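Local coordinates for protein putative L-alanine-DL-glutamate epimerase (Burkholderia xenovorans, PDB 3GO2) that probably acts as a racemase or epimerase of the mandelate racemase/muconate lactonizing enzyme family and binds magnesium, at residues A[60-65]-A[93-98]; A[117-122]-A[337-342]; A[164-169]-A[197-202]; A[321-326]-A[351-356]. All coordinates share one frame; numbering follows the deposited sequence.

Contact 1 of 4, residues A[60-65]-A[93-98]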
# COMPACT_ATOMS: atom_id res chain seq x y z
N ALA A 60 -24.52 -25.79 -32.37
CA ALA A 60 -24.44 -24.35 -32.14
C ALA A 60 -23.96 -23.65 -33.40
O ALA A 60 -23.44 -24.28 -34.32
CB ALA A 60 -23.51 -24.04 -30.96
N SER A 61 -24.10 -22.32 -33.45
CA SER A 61 -23.62 -21.53 -34.58
C SER A 61 -22.10 -21.45 -34.59
O SER A 61 -21.49 -21.10 -33.58
CB SER A 61 -24.15 -20.10 -34.52
OG SER A 61 -23.64 -19.34 -35.62
N VAL A 62 -21.49 -21.73 -35.74
CA VAL A 62 -20.03 -21.54 -35.91
C VAL A 62 -19.61 -20.09 -35.73
O VAL A 62 -18.43 -19.81 -35.39
CB VAL A 62 -19.54 -22.03 -37.28
CG1 VAL A 62 -20.00 -21.10 -38.39
CG2 VAL A 62 -18.02 -22.21 -37.31
N MET A 63 -20.55 -19.17 -35.94
CA MET A 63 -20.23 -17.75 -35.87
C MET A 63 -20.11 -17.24 -34.43
O MET A 63 -19.44 -16.24 -34.16
CB MET A 63 -21.31 -16.94 -36.60
CG MET A 63 -21.59 -17.38 -38.03
SD MET A 63 -20.17 -17.28 -39.19
CE MET A 63 -20.37 -15.63 -39.70
N GLU A 64 -20.71 -17.96 -33.49
CA GLU A 64 -20.87 -17.46 -32.12
C GLU A 64 -19.74 -17.98 -31.22
O GLU A 64 -19.96 -18.74 -30.26
CB GLU A 64 -22.26 -17.84 -31.60
CG GLU A 64 -23.36 -17.09 -32.35
CD GLU A 64 -24.79 -17.44 -31.99
OE1 GLU A 64 -25.02 -18.18 -31.03
OE2 GLU A 64 -25.68 -16.96 -32.72
N HIS A 65 -18.52 -17.57 -31.51
CA HIS A 65 -17.39 -18.11 -30.76
C HIS A 65 -17.33 -17.59 -29.33
O HIS A 65 -17.00 -18.36 -28.42
CB HIS A 65 -16.05 -17.99 -31.51
CG HIS A 65 -15.65 -16.59 -31.90
ND1 HIS A 65 -14.96 -15.75 -31.06
CD2 HIS A 65 -15.83 -15.90 -33.06
CE1 HIS A 65 -14.71 -14.61 -31.69
NE2 HIS A 65 -15.22 -14.68 -32.91
N ASN A 93 -9.74 -21.48 -31.49
CA ASN A 93 -8.94 -21.24 -32.64
C ASN A 93 -9.48 -21.96 -33.88
O ASN A 93 -9.36 -21.44 -34.97
CB ASN A 93 -7.48 -21.55 -32.37
CG ASN A 93 -6.83 -20.50 -31.55
OD1 ASN A 93 -7.28 -19.34 -31.54
ND2 ASN A 93 -5.73 -20.86 -30.87
N ALA A 94 -10.14 -23.10 -33.70
CA ALA A 94 -10.77 -23.80 -34.83
C ALA A 94 -12.04 -23.06 -35.25
O ALA A 94 -12.32 -22.95 -36.44
CB ALA A 94 -11.07 -25.27 -34.48
N LEU A 95 -12.77 -22.52 -34.27
CA LEU A 95 -13.97 -21.70 -34.55
C LEU A 95 -13.57 -20.47 -35.36
O LEU A 95 -14.25 -20.10 -36.33
CB LEU A 95 -14.67 -21.31 -33.26
CG LEU A 95 -15.57 -22.32 -32.57
CD1 LEU A 95 -15.94 -21.91 -31.15
CD2 LEU A 95 -16.84 -22.50 -33.40
N LEU A 96 -12.48 -19.81 -34.98
CA LEU A 96 -12.07 -18.61 -35.71
C LEU A 96 -11.71 -18.94 -37.15
O LEU A 96 -12.12 -18.22 -38.08
CB LEU A 96 -10.89 -17.93 -35.01
CG LEU A 96 -11.19 -17.25 -33.68
CD1 LEU A 96 -9.86 -16.94 -32.99
CD2 LEU A 96 -12.06 -15.98 -33.87
N ASP A 97 -10.96 -20.01 -37.35
CA ASP A 97 -10.60 -20.44 -38.70
C ASP A 97 -11.87 -20.65 -39.55
O ASP A 97 -11.98 -20.21 -40.72
CB ASP A 97 -9.80 -21.73 -38.65
CG ASP A 97 -9.12 -22.05 -39.96
OD1 ASP A 97 -8.68 -21.11 -40.67
OD2 ASP A 97 -9.01 -23.26 -40.28
N ALA A 98 -12.83 -21.38 -38.98
CA ALA A 98 -14.07 -21.71 -39.69
C ALA A 98 -14.89 -20.45 -40.01
O ALA A 98 -15.47 -20.32 -41.10
CB ALA A 98 -14.89 -22.72 -38.91
O HOH W 1 -16.26 -18.49 -34.80
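His-65 turns one face of its imidazole to Leu-96, and the methyl CD2 of Leu-96 sits 3.7 Å from the centroid of that ring in a CH-pi contact, only 16° off the ring normal. The methyl is shifted toward the rim, with Leu-96 CD2 coming closest to His-65 NE2 at 3.5 Å. With CG between its backbone N and carbonyl carbon (chi1 58°), His-65 sets its ring beside Leu-96. Leu-95, one residue back on the helix, works from the other end of the same side chain: its CD1 lies 3.9 Å from His-65 CB. Its second methyl serves the turn 61-64, where Leu-95 and Val-62 slide past each other in opposite directions, CD2 to CG2 at 4.1 Å. Val-62 CG2 also presses on Ala-98 CB at 3.6 Å, one helical turn on. No direct hydrogen bond joins the segments, but a water donates to Val-62 O and, weakly, to Leu-95 O. Strand 19-27 adds Leu-25 against both Val-62 and Leu-95, and Trp-299 meets the His-65 ring edge-to-face. Helix 82-103 is thus packed against the type I turn leading into helix 65-76, an arrangement of the helical part of the enolase-type N-terminal domain.

Contact 2 of 4, residues A[117-122]-A[337-342]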
# COMPACT_ATOMS: atom_id res chain seq x y z
N ASP A 117 2.33 -5.96 -42.44
CA ASP A 117 2.38 -7.00 -43.48
C ASP A 117 3.40 -8.07 -43.20
O ASP A 117 3.37 -9.14 -43.80
CB ASP A 117 2.79 -6.37 -44.85
CG ASP A 117 1.74 -5.46 -45.42
OD1 ASP A 117 0.60 -5.41 -44.88
OD2 ASP A 117 2.04 -4.81 -46.43
N ARG A 118 4.36 -7.75 -42.35
CA ARG A 118 5.48 -8.62 -42.04
C ARG A 118 5.77 -8.49 -40.56
O ARG A 118 5.54 -7.42 -39.98
CB ARG A 118 6.70 -8.21 -42.85
CG ARG A 118 6.44 -8.27 -44.36
CD ARG A 118 7.71 -8.29 -45.14
NE ARG A 118 7.41 -8.44 -46.56
CZ ARG A 118 8.32 -8.66 -47.49
NH1 ARG A 118 9.60 -8.78 -47.15
NH2 ARG A 118 7.95 -8.79 -48.77
N VAL A 119 6.31 -9.54 -39.96
CA VAL A 119 6.52 -9.60 -38.52
C VAL A 119 7.96 -9.98 -38.21
O VAL A 119 8.41 -11.04 -38.62
CB VAL A 119 5.57 -10.68 -37.89
CG1 VAL A 119 5.82 -10.82 -36.41
CG2 VAL A 119 4.09 -10.33 -38.16
N PRO A 120 8.70 -9.12 -37.49
CA PRO A 120 10.05 -9.56 -37.13
C PRO A 120 9.97 -10.75 -36.19
O PRO A 120 9.11 -10.81 -35.29
CB PRO A 120 10.66 -8.35 -36.42
CG PRO A 120 9.82 -7.21 -36.86
CD PRO A 120 8.43 -7.75 -37.01
N VAL A 121 10.86 -11.71 -36.43
CA VAL A 121 10.94 -12.90 -35.60
C VAL A 121 12.28 -13.03 -34.92
O VAL A 121 13.25 -12.31 -35.21
CB VAL A 121 10.62 -14.20 -36.39
CG1 VAL A 121 9.21 -14.15 -36.93
CG2 VAL A 121 11.64 -14.48 -37.49
N TYR A 122 12.32 -13.93 -33.95
CA TYR A 122 13.57 -14.49 -33.46
C TYR A 122 13.57 -15.99 -33.69
O TYR A 122 12.52 -16.63 -33.63
CB TYR A 122 13.82 -14.13 -31.99
CG TYR A 122 12.93 -14.73 -30.90
CD1 TYR A 122 13.22 -15.96 -30.33
CD2 TYR A 122 11.81 -14.05 -30.44
CE1 TYR A 122 12.44 -16.51 -29.33
CE2 TYR A 122 11.02 -14.58 -29.42
CZ TYR A 122 11.34 -15.79 -28.87
OH TYR A 122 10.54 -16.32 -27.87
N PRO A 337 -1.14 -3.90 -32.03
CA PRO A 337 -0.18 -2.80 -32.18
C PRO A 337 1.05 -2.98 -31.31
O PRO A 337 2.18 -2.75 -31.78
CB PRO A 337 -0.96 -1.56 -31.70
CG PRO A 337 -2.04 -2.11 -30.84
CD PRO A 337 -2.41 -3.43 -31.47
N ASN A 338 0.85 -3.38 -30.07
CA ASN A 338 1.91 -3.45 -29.07
C ASN A 338 2.68 -4.78 -29.14
O ASN A 338 2.71 -5.54 -28.19
CB ASN A 338 1.36 -3.16 -27.66
CG ASN A 338 0.18 -4.06 -27.26
OD1 ASN A 338 -0.75 -4.25 -28.05
ND2 ASN A 338 0.19 -4.58 -26.03
N LEU A 339 3.28 -5.05 -30.31
CA LEU A 339 3.97 -6.30 -30.59
C LEU A 339 5.48 -6.15 -30.42
O LEU A 339 6.12 -5.38 -31.15
CB LEU A 339 3.66 -6.79 -32.01
CG LEU A 339 4.37 -8.07 -32.47
CD1 LEU A 339 3.78 -9.32 -31.81
CD2 LEU A 339 4.29 -8.19 -34.01
N ARG A 340 6.05 -6.90 -29.49
CA ARG A 340 7.50 -6.83 -29.26
C ARG A 340 8.31 -7.46 -30.39
O ARG A 340 9.27 -6.84 -30.91
CB ARG A 340 7.90 -7.53 -27.93
CG ARG A 340 9.41 -7.41 -27.64
CD ARG A 340 9.77 -5.97 -27.41
NE ARG A 340 11.19 -5.70 -27.29
CZ ARG A 340 12.00 -5.38 -28.30
NH1 ARG A 340 11.57 -5.38 -29.56
NH2 ARG A 340 13.27 -5.10 -28.06
N ILE A 341 7.93 -8.69 -30.71
CA ILE A 341 8.64 -9.59 -31.63
C ILE A 341 7.84 -10.89 -31.65
O ILE A 341 6.98 -11.08 -30.79
CB ILE A 341 10.08 -9.87 -31.14
CG1 ILE A 341 10.93 -10.52 -32.23
CG2 ILE A 341 10.11 -10.74 -29.89
CD1 ILE A 341 12.43 -10.39 -31.95
N MET A 342 8.09 -11.78 -32.62
CA MET A 342 7.42 -13.10 -32.68
C MET A 342 8.44 -14.24 -32.66
O MET A 342 9.41 -14.27 -33.41
CB MET A 342 6.49 -13.25 -33.90
CG MET A 342 5.84 -14.67 -34.05
SD MET A 342 4.47 -14.63 -35.25
CE MET A 342 4.56 -16.39 -35.75
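Ile-341 keeps CG1 anti to its backbone N (chi1 -167°), which carries this branch to Pro-120 O, and Tyr-122 holds CG between its backbone N and carbonyl carbon (chi1 68°), with its ring beside the isoleucine. The two side chains cross at about a right angle, and Ile-341 CG2 approaches the edge of the tyrosine ring, 3.8 Å from CD2. The backbone forms a parallel beta bridge between Val-121 and Met-342, joining strand 118-123 to strand 342-344, an edge strand of the mixed sheet within this chain. Met-342 N donates to Pro-120 O at 3.0 Å, in the plane of the proline carbonyl, while Met-342 O accepts from Tyr-122 N, tilted 27° from the methionine's own carbonyl plane. Across the bridge, Val-121 and Met-342 lie side by side and point the same way. Apolar side chains extend the contact, for Val-119 CG1 touches Met-342 CB at 3.6 Å and Leu-339 CD2 at 3.9 Å. At its far end the tyrosine OH is hydrogen-bonded to Lys-163, a 2-oxoglutarate-binding residue, which places this strand pairing beside the active site. Met-342 O is also met by a CA-H...O contact, 3.0 Å from Val-121 CA.

Contact 3 of 4, residues A[164-169]-A[197-202]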
# COMPACT_ATOMS: atom_id res chain seq x y z
N THR A 164 18.38 -18.83 -26.78
CA THR A 164 18.93 -20.07 -26.25
C THR A 164 18.40 -20.34 -24.83
O THR A 164 17.66 -19.53 -24.27
CB THR A 164 20.49 -20.07 -26.25
OG1 THR A 164 20.96 -21.40 -26.03
CG2 THR A 164 21.07 -19.07 -25.22
N ASN A 165 18.81 -21.46 -24.28
CA ASN A 165 18.41 -21.91 -22.93
C ASN A 165 19.70 -22.16 -22.12
O ASN A 165 20.74 -21.55 -22.40
CB ASN A 165 17.54 -23.14 -23.03
CG ASN A 165 16.24 -22.88 -23.79
OD1 ASN A 165 15.16 -22.67 -23.18
ND2 ASN A 165 16.32 -22.89 -25.11
N ILE A 166 19.63 -23.00 -21.10
CA ILE A 166 20.76 -23.23 -20.20
C ILE A 166 21.43 -24.57 -20.53
O ILE A 166 20.77 -25.63 -20.52
CB ILE A 166 20.35 -23.25 -18.71
CG1 ILE A 166 19.42 -22.08 -18.37
CG2 ILE A 166 21.62 -23.24 -17.79
CD1 ILE A 166 18.80 -22.17 -16.98
N PHE A 167 22.75 -24.51 -20.78
CA PHE A 167 23.52 -25.67 -21.17
C PHE A 167 24.80 -25.82 -20.38
O PHE A 167 25.51 -24.84 -20.12
CB PHE A 167 23.85 -25.64 -22.67
CG PHE A 167 22.66 -25.86 -23.50
CD1 PHE A 167 22.18 -27.15 -23.71
CD2 PHE A 167 21.93 -24.79 -24.01
CE1 PHE A 167 21.03 -27.34 -24.43
CE2 PHE A 167 20.78 -25.01 -24.74
CZ PHE A 167 20.36 -26.29 -24.93
N ILE A 168 25.06 -27.08 -20.03
CA ILE A 168 26.26 -27.49 -19.31
C ILE A 168 27.23 -28.15 -20.30
O ILE A 168 26.93 -29.22 -20.87
CB ILE A 168 25.93 -28.50 -18.21
CG1 ILE A 168 24.80 -27.98 -17.30
CG2 ILE A 168 27.25 -28.87 -17.42
CD1 ILE A 168 25.06 -26.62 -16.66
N HIS A 169 28.38 -27.51 -20.45
CA HIS A 169 29.40 -27.87 -21.45
C HIS A 169 30.61 -28.58 -20.85
O HIS A 169 31.28 -29.35 -21.55
CB HIS A 169 29.91 -26.61 -22.17
CG HIS A 169 28.96 -26.06 -23.19
ND1 HIS A 169 28.97 -26.46 -24.51
CD2 HIS A 169 27.96 -25.14 -23.08
CE1 HIS A 169 28.02 -25.80 -25.17
NE2 HIS A 169 27.40 -25.00 -24.33
N ARG A 197 29.12 -20.51 -14.71
CA ARG A 197 30.24 -20.50 -15.66
C ARG A 197 29.86 -21.13 -17.01
O ARG A 197 30.37 -20.72 -18.06
CB ARG A 197 31.46 -21.19 -15.08
CG ARG A 197 31.36 -22.63 -14.93
CD ARG A 197 32.69 -23.22 -14.43
NE ARG A 197 32.54 -24.65 -14.32
CZ ARG A 197 32.40 -25.34 -13.19
NH1 ARG A 197 32.46 -24.75 -12.00
NH2 ARG A 197 32.23 -26.65 -13.26
N ASN A 198 28.96 -22.10 -17.00
CA ASN A 198 28.50 -22.72 -18.24
C ASN A 198 27.57 -21.80 -19.04
O ASN A 198 27.69 -21.71 -20.25
CB ASN A 198 27.87 -24.07 -17.96
CG ASN A 198 28.92 -25.13 -17.81
OD1 ASN A 198 29.51 -25.56 -18.82
ND2 ASN A 198 29.22 -25.50 -16.55
N LEU A 199 26.67 -21.09 -18.35
CA LEU A 199 25.90 -20.01 -18.99
C LEU A 199 26.81 -19.01 -19.66
O LEU A 199 26.59 -18.63 -20.81
CB LEU A 199 25.04 -19.23 -17.98
CG LEU A 199 23.65 -19.73 -17.75
CD1 LEU A 199 23.03 -19.06 -16.51
CD2 LEU A 199 22.81 -19.52 -19.05
N ARG A 200 27.81 -18.54 -18.94
CA ARG A 200 28.75 -17.58 -19.51
C ARG A 200 29.48 -18.15 -20.75
O ARG A 200 29.55 -17.49 -21.80
CB ARG A 200 29.77 -17.14 -18.47
CG ARG A 200 30.84 -16.28 -19.09
CD ARG A 200 31.88 -15.82 -18.11
NE ARG A 200 31.40 -14.79 -17.19
CZ ARG A 200 30.93 -13.59 -17.53
NH1 ARG A 200 30.83 -13.19 -18.80
NH2 ARG A 200 30.55 -12.76 -16.56
N ALA A 201 30.04 -19.36 -20.62
CA ALA A 201 30.80 -19.96 -21.73
C ALA A 201 29.92 -20.10 -22.98
O ALA A 201 30.35 -19.76 -24.09
CB ALA A 201 31.40 -21.32 -21.32
N HIS A 202 28.71 -20.63 -22.78
CA HIS A 202 27.73 -20.80 -23.86
C HIS A 202 27.36 -19.51 -24.56
O HIS A 202 27.40 -19.41 -25.79
CB HIS A 202 26.48 -21.49 -23.31
CG HIS A 202 25.44 -21.78 -24.34
ND1 HIS A 202 25.33 -23.00 -24.97
CD2 HIS A 202 24.41 -21.02 -24.80
CE1 HIS A 202 24.30 -22.96 -25.81
NE2 HIS A 202 23.74 -21.77 -25.73
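The imidazole of His-202 is held at its rim by two partners, Thr-164 and His-169, while the ring of Phe-167 lies near parallel to it. The Phe-167 and His-202 planes are 24° apart, but the rings are slid so far that they barely overlap; the nearest atoms are Phe-167 CD2 and His-202 CE1 at 3.5 Å. Both nitrogens of His-202 are engaged. NE2 meets Thr-164 OG1 tip to tip at 2.8 Å, and ND1 meets NE2 of His-169 at 2.9 Å in a nearly straight hydrogen bond (173°), with ND1 in the plane of the His-169 ring. The two histidine rings touch rim to rim. With CG anti to the backbone N (chi1 -178°), the His-202 ring comes between Thr-164 and His-169.

Strand 161-168, helix 193-210 and the parallel strand 215-219 form a beta-alpha-beta crossover of the TIM-barrel domain, and this contact is the packing of its helix on its first strand. A turn earlier on the helix, Asn-198 OD1 accepts from His-169 N at 2.8 Å, the donor standing above the amide carbonyl plane; Asn-198 ND2 is hydrogen-bonded to Lys-194 O and Asp-170 OD1. Nearby, Phe-167 O is buried against Asn-198 CB at 3.3 Å with no polar partner in the model. Ile-166 CG2 meets Leu-199 CG at 4.1 Å. Asn-165, seen to bind fumarate, hydrogen-bonds through ND2 to Thr-128 OG1 and weakly through OD1 to Asn-221 ND2.

Contact 4 of 4, residues A[321-326]-A[351-356]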
# COMPACT_ATOMS: atom_id res chain seq x y z
N TYR A 321 5.78 -24.79 -32.09
CA TYR A 321 5.08 -26.00 -32.46
C TYR A 321 5.17 -26.14 -33.99
O TYR A 321 6.19 -25.80 -34.60
CB TYR A 321 3.63 -25.87 -32.00
CG TYR A 321 3.41 -25.32 -30.59
CD1 TYR A 321 3.46 -26.16 -29.48
CD2 TYR A 321 3.08 -23.96 -30.38
CE1 TYR A 321 3.21 -25.68 -28.16
CE2 TYR A 321 2.85 -23.43 -29.06
CZ TYR A 321 2.91 -24.32 -27.96
OH TYR A 321 2.66 -23.87 -26.66
N GLY A 322 4.10 -26.61 -34.62
CA GLY A 322 4.10 -26.83 -36.06
C GLY A 322 3.72 -25.60 -36.87
O GLY A 322 3.47 -24.51 -36.33
N HIS A 323 3.66 -25.77 -38.19
CA HIS A 323 3.36 -24.63 -39.07
C HIS A 323 2.02 -24.00 -38.80
O HIS A 323 1.87 -22.81 -38.96
CB HIS A 323 3.39 -25.01 -40.56
CG HIS A 323 4.76 -25.23 -41.11
ND1 HIS A 323 5.90 -24.73 -40.53
CD2 HIS A 323 5.17 -25.90 -42.23
CE1 HIS A 323 6.95 -25.06 -41.26
NE2 HIS A 323 6.53 -25.77 -42.30
N LEU A 324 1.01 -24.79 -38.44
CA LEU A 324 -0.30 -24.18 -38.18
C LEU A 324 -0.24 -23.23 -36.98
O LEU A 324 -0.82 -22.13 -37.02
CB LEU A 324 -1.40 -25.23 -38.03
CG LEU A 324 -2.79 -24.71 -37.70
CD1 LEU A 324 -3.24 -23.61 -38.65
CD2 LEU A 324 -3.81 -25.85 -37.72
N CYS A 325 0.46 -23.61 -35.92
CA CYS A 325 0.66 -22.68 -34.80
C CYS A 325 1.35 -21.40 -35.25
O CYS A 325 1.00 -20.32 -34.78
CB CYS A 325 1.45 -23.32 -33.67
SG CYS A 325 0.49 -24.57 -32.77
N THR A 326 2.32 -21.51 -36.15
CA THR A 326 2.99 -20.31 -36.64
C THR A 326 2.02 -19.41 -37.37
O THR A 326 2.04 -18.17 -37.18
CB THR A 326 4.19 -20.67 -37.57
OG1 THR A 326 5.17 -21.38 -36.81
CG2 THR A 326 4.83 -19.41 -38.15
N TRP A 351 9.81 -33.98 -42.29
CA TRP A 351 8.47 -34.17 -42.86
C TRP A 351 7.48 -33.03 -42.56
O TRP A 351 6.29 -33.14 -42.85
CB TRP A 351 7.89 -35.52 -42.43
CG TRP A 351 7.67 -35.69 -40.97
CD1 TRP A 351 6.50 -35.43 -40.30
CD2 TRP A 351 8.61 -36.14 -39.98
NE1 TRP A 351 6.65 -35.74 -38.98
CE2 TRP A 351 7.93 -36.16 -38.75
CE3 TRP A 351 9.95 -36.52 -40.03
CZ2 TRP A 351 8.55 -36.53 -37.56
CZ3 TRP A 351 10.57 -36.91 -38.83
CH2 TRP A 351 9.86 -36.91 -37.62
N GLU A 352 7.97 -31.92 -42.00
CA GLU A 352 7.05 -30.85 -41.60
C GLU A 352 6.20 -30.36 -42.77
O GLU A 352 4.99 -30.17 -42.63
CB GLU A 352 7.84 -29.68 -41.02
CG GLU A 352 7.00 -28.51 -40.50
CD GLU A 352 6.37 -28.77 -39.15
OE1 GLU A 352 6.76 -29.76 -38.49
OE2 GLU A 352 5.49 -27.96 -38.76
N ASP A 353 6.81 -30.12 -43.92
CA ASP A 353 6.07 -29.49 -45.01
C ASP A 353 5.01 -30.44 -45.59
O ASP A 353 4.00 -29.96 -46.12
CB ASP A 353 7.00 -28.94 -46.09
CG ASP A 353 7.81 -27.71 -45.62
OD1 ASP A 353 7.63 -27.21 -44.46
OD2 ASP A 353 8.63 -27.23 -46.42
N GLU A 354 5.22 -31.75 -45.47
CA GLU A 354 4.23 -32.76 -45.86
C GLU A 354 2.91 -32.61 -45.10
O GLU A 354 1.85 -32.91 -45.63
CB GLU A 354 4.81 -34.18 -45.62
CG GLU A 354 4.01 -35.38 -46.17
CD GLU A 354 4.47 -36.74 -45.59
OE1 GLU A 354 5.57 -36.83 -45.01
OE2 GLU A 354 3.70 -37.73 -45.70
N LEU A 355 3.01 -32.17 -43.84
CA LEU A 355 1.86 -32.18 -42.93
C LEU A 355 0.89 -31.05 -43.18
O LEU A 355 -0.24 -31.12 -42.70
CB LEU A 355 2.33 -32.10 -41.47
CG LEU A 355 3.16 -33.28 -40.97
CD1 LEU A 355 3.76 -32.94 -39.62
CD2 LEU A 355 2.31 -34.54 -40.91
N PHE A 356 1.33 -30.01 -43.89
CA PHE A 356 0.52 -28.82 -44.06
C PHE A 356 0.46 -28.37 -45.51
O PHE A 356 1.40 -28.58 -46.28
CB PHE A 356 1.11 -27.68 -43.21
CG PHE A 356 1.19 -28.00 -41.73
CD1 PHE A 356 0.07 -27.89 -40.93
CD2 PHE A 356 2.37 -28.46 -41.16
CE1 PHE A 356 0.13 -28.19 -39.57
CE2 PHE A 356 2.44 -28.74 -39.81
CZ PHE A 356 1.30 -28.62 -39.02
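His-323 packs against Glu-352 with a face of its ring and against Phe-356 with its CB, and this is the tight part of the contact. Over one face of its imidazole lies the CG methylene of Glu-352, 3.5 Å from the ring centroid in a CH-pi contact. Glu-352 CG is anti to its backbone N, and the chain then bends at chi2 (77°), so that CD turns back toward the start of helix 323-335. There OE2 accepts from His-323 N at 2.9 Å, met nearly along its C-O axis, although the bond is bent at the hydrogen (134°). His-323 CB in turn sits over the Phe-356 ring, 3.9 Å from its centroid, and Leu-324 CB reaches Phe-356 CE1 at 3.7 Å. Asp-353 forms the exposed side. Its OD1 accepts from His-323 NE2 at 2.8 Å and lies in the imidazole plane, while the carboxylate is turned 39° from that plane. This His-carboxylate hydrogen bond ties the buried ring to an exposed side chain. Glu-352 OE2 also forms a salt bridge with Arg-348, and OE1 is hydrogen-bonded to Tyr-20 OH. The contact joins the N-terminus of helix 323-335 to the short, weakly bonded helix 352-355, with strand 32-37 alongside: Glu-36 accepts from Gly-322 N and Cys-325 N, and Trp-34 packs on Leu-324.

How the contacts relate
All four contacts are largely buried, yet the centres of contacts 2 and 4 lie about 13 and 14 Å from the centre of the chain, and those of contacts 1 and 3 about 22 Å, on opposite sides of it. Contact 1 belongs to the N-terminal domain and is almost wholly apolar, its polar link being a water. Contact 2 is the strand pairing, built on backbone hydrogen bonds. Contacts 3 and 4 each centre on a histidine whose ring is hydrogen-bonded, to threonine and histidine in one and to aspartate in the other; in contact 4 that aspartate is exposed. Contacts 2 and 4 touch, Met-342 CE lying 3.4 Å from Thr-326 O, and helix 323-335 connects their segments.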